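Aminopeptidase C (Lactobacillus rhamnosus, PDB 4K7C) probably acts as a papain-like cysteine aminopeptidase, hydrolysing peptides to release residues from their N-terminal ends. Local coordinates at residues K380-N385 / K394-A399. Numbering follows the deposited sequence.
Sequences KWKVEN and KGYFVA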
loop_
_atom_site.group_PDB
_atom_site.type_symbol
_atom_site.label_atom_id
_atom_site.label_comp_id
_atom_site.label_asym_id
_atom_site.label_seq_id
_atom_site.Cartn_x
_atom_site.Cartn_y
_atom_site.Cartn_z
ATOM N N LYS A 380 24.172 5.952 -29.634
ATOM C CA LYS A 380 23.074 6.155 -28.729
ATOM C C LYS A 380 22.988 7.637 -28.345
ATOM O O LYS A 380 23.951 8.352 -28.463
ATOM C CB LYS A 380 23.133 5.273 -27.469
ATOM C CG LYS A 380 24.411 5.298 -26.713
ATOM C CD LYS A 380 24.583 4.114 -25.768
ATOM C CE LYS A 380 25.886 4.182 -24.978
ATOM N NZ LYS A 380 25.912 2.929 -24.181
ATOM N N TRP A 381 21.755 8.038 -27.988
ATOM C CA TRP A 381 21.369 9.418 -27.777
ATOM C C TRP A 381 20.731 9.485 -26.403
ATOM O O TRP A 381 19.954 8.579 -25.976
ATOM C CB TRP A 381 20.319 9.832 -28.786
ATOM C CG TRP A 381 20.777 9.693 -30.226
ATOM C CD1 TRP A 381 20.780 8.556 -30.960
ATOM C CD2 TRP A 381 21.153 10.757 -31.111
ATOM N NE1 TRP A 381 21.295 8.805 -32.241
ATOM C CE2 TRP A 381 21.524 10.158 -32.343
ATOM C CE3 TRP A 381 21.356 12.167 -30.934
ATOM C CZ2 TRP A 381 22.001 10.899 -33.419
ATOM C CZ3 TRP A 381 21.768 12.906 -32.017
ATOM C CH2 TRP A 381 22.116 12.275 -33.235
ATOM N N LYS A 382 21.041 10.573 -25.697
ATOM C CA LYS A 382 20.501 10.819 -24.387
ATOM C C LYS A 382 19.250 11.669 -24.498
ATOM O O LYS A 382 19.213 12.735 -25.171
ATOM C CB LYS A 382 21.508 11.479 -23.461
ATOM C CG LYS A 382 21.000 11.780 -22.066
ATOM C CD LYS A 382 22.065 12.390 -21.159
ATOM C CE LYS A 382 21.600 12.287 -19.708
ATOM N NZ LYS A 382 22.310 13.209 -18.802
ATOM N N VAL A 383 18.213 11.235 -23.807
ATOM C CA VAL A 383 16.869 11.792 -24.016
ATOM C C VAL A 383 16.255 12.283 -22.713
ATOM O O VAL A 383 16.041 11.501 -21.757
ATOM C CB VAL A 383 15.931 10.749 -24.657
ATOM C CG1 VAL A 383 14.475 11.252 -24.805
ATOM C CG2 VAL A 383 16.480 10.414 -25.959
ATOM N N GLU A 384 15.959 13.560 -22.658
ATOM C CA GLU A 384 15.205 14.076 -21.528
ATOM C C GLU A 384 13.741 13.881 -21.730
ATOM O O GLU A 384 13.140 14.417 -22.680
ATOM C CB GLU A 384 15.489 15.599 -21.245
ATOM C CG GLU A 384 14.629 16.116 -20.069
ATOM C CD GLU A 384 14.866 17.579 -19.777
ATOM O OE1 GLU A 384 15.508 18.226 -20.637
ATOM O OE2 GLU A 384 14.293 18.089 -18.803
ATOM N N ASN A 385 13.124 13.088 -20.833
ATOM C CA ASN A 385 11.690 12.867 -20.904
ATOM C C ASN A 385 11.008 13.771 -19.894
ATOM O O ASN A 385 11.688 14.468 -19.182
ATOM C CB ASN A 385 11.276 11.396 -20.711
ATOM C CG ASN A 385 9.961 11.029 -21.443
ATOM O OD1 ASN A 385 9.191 11.862 -21.918
ATOM N ND2 ASN A 385 9.714 9.727 -21.536
ATOM N N LYS A 394 16.529 8.490 -13.660
ATOM C CA LYS A 394 16.003 9.736 -13.100
ATOM C C LYS A 394 15.215 10.551 -14.090
ATOM O O LYS A 394 15.290 11.750 -14.100
ATOM C CB LYS A 394 17.156 10.522 -12.523
ATOM C CG LYS A 394 17.705 9.833 -11.285
ATOM C CD LYS A 394 19.098 10.271 -10.998
ATOM C CE LYS A 394 19.485 9.697 -9.641
ATOM N NZ LYS A 394 20.864 10.115 -9.271
ATOM N N GLY A 395 14.464 9.867 -14.915
ATOM C CA GLY A 395 13.608 10.467 -15.953
ATOM C C GLY A 395 14.206 10.696 -17.343
ATOM O O GLY A 395 13.524 11.099 -18.225
ATOM N N TYR A 396 15.462 10.304 -17.510
ATOM C CA TYR A 396 16.135 10.306 -18.795
ATOM C C TYR A 396 16.095 8.931 -19.471
ATOM O O TYR A 396 16.213 7.858 -18.818
ATOM C CB TYR A 396 17.577 10.746 -18.622
ATOM C CG TYR A 396 17.731 12.247 -18.316
ATOM C CD1 TYR A 396 17.935 13.127 -19.351
ATOM C CD2 TYR A 396 17.580 12.772 -17.004
ATOM C CE1 TYR A 396 18.039 14.485 -19.111
ATOM C CE2 TYR A 396 17.666 14.087 -16.746
ATOM C CZ TYR A 396 17.914 14.978 -17.794
ATOM O OH TYR A 396 17.999 16.340 -17.519
ATOM N N PHE A 397 15.908 8.980 -20.772
ATOM C CA PHE A 397 15.773 7.780 -21.616
ATOM C C PHE A 397 17.077 7.694 -22.464
ATOM O O PHE A 397 17.879 8.644 -22.472
ATOM C CB PHE A 397 14.535 7.907 -22.477
ATOM C CG PHE A 397 13.237 7.450 -21.836
ATOM C CD1 PHE A 397 12.982 7.612 -20.520
ATOM C CD2 PHE A 397 12.229 6.952 -22.644
ATOM C CE1 PHE A 397 11.777 7.206 -19.956
ATOM C CE2 PHE A 397 11.053 6.533 -22.097
ATOM C CZ PHE A 397 10.838 6.654 -20.748
ATOM N N VAL A 398 17.259 6.571 -23.155
ATOM C CA VAL A 398 18.374 6.377 -24.051
ATOM C C VAL A 398 17.797 5.775 -25.323
ATOM O O VAL A 398 16.923 4.843 -25.259
ATOM C CB VAL A 398 19.481 5.572 -23.420
ATOM C CG1 VAL A 398 18.931 4.298 -22.813
ATOM C CG2 VAL A 398 20.563 5.261 -24.451
ATOM N N ALA A 399 18.238 6.282 -26.507
ATOM C CA ALA A 399 17.710 5.815 -27.785
ATOM C C ALA A 399 18.893 5.343 -28.599
ATOM O O ALA A 399 19.924 6.073 -28.677
ATOM C CB ALA A 399 17.024 6.906 -28.557
#
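In the beta hairpin of strands 377-384 and 396-400, part of the papain-like fold, W381 pairs with A399 and V383 with F397 through two antiparallel hydrogen-bonded pairs. F397 N to V383 O is the shortest of the four bonds, 2.7 Å and nearly straight (168°). Beyond them N385 N reaches G395 O only weakly, where G395 adopts a backbone turn that would jam a beta-carbon against the preceding carbonyl.

Side chains alternate between two faces. On one, V383 CB packs 3.8 Å from F397 CB, and the small A399 lets its CB pack 4.4 Å from W381 CB; the ring edge of W381 at CD1 lies 3.5 Å from A399 O, in the ring plane. W381 also stacks on F404.

On the other face Y396 lies between two extended chains. The aliphatic part of K382 runs toward the ring, with CE 3.8 Å from Y396 CD1, and places NZ over the face in a cation-pi contact, 4.6 Å from the centroid; E55 gives that ammonium a salt bridge. E384 CB touches Y396 CE1 at 3.5 Å, while its carboxylate continues to R80 and H81. A leucine in place of Y396 would probably leave K382 without its aromatic face and T58 and G59 without their hydroxyl partner.

Where the strand runs into the connecting loop, the amide of N385, with CG anti to its backbone N (chi1 -151°), stands almost perpendicular to the F397 ring, ND2 above one face and 3.4 Å from CZ. This leaves OD1 to accept a bond from H364 NE2, consistent with the asparagine-histidine pair of papain-like catalytic triads. The ring under ND2 and the bond at OD1 together would probably restrict rotation of the amide and hold its oxygen toward H364.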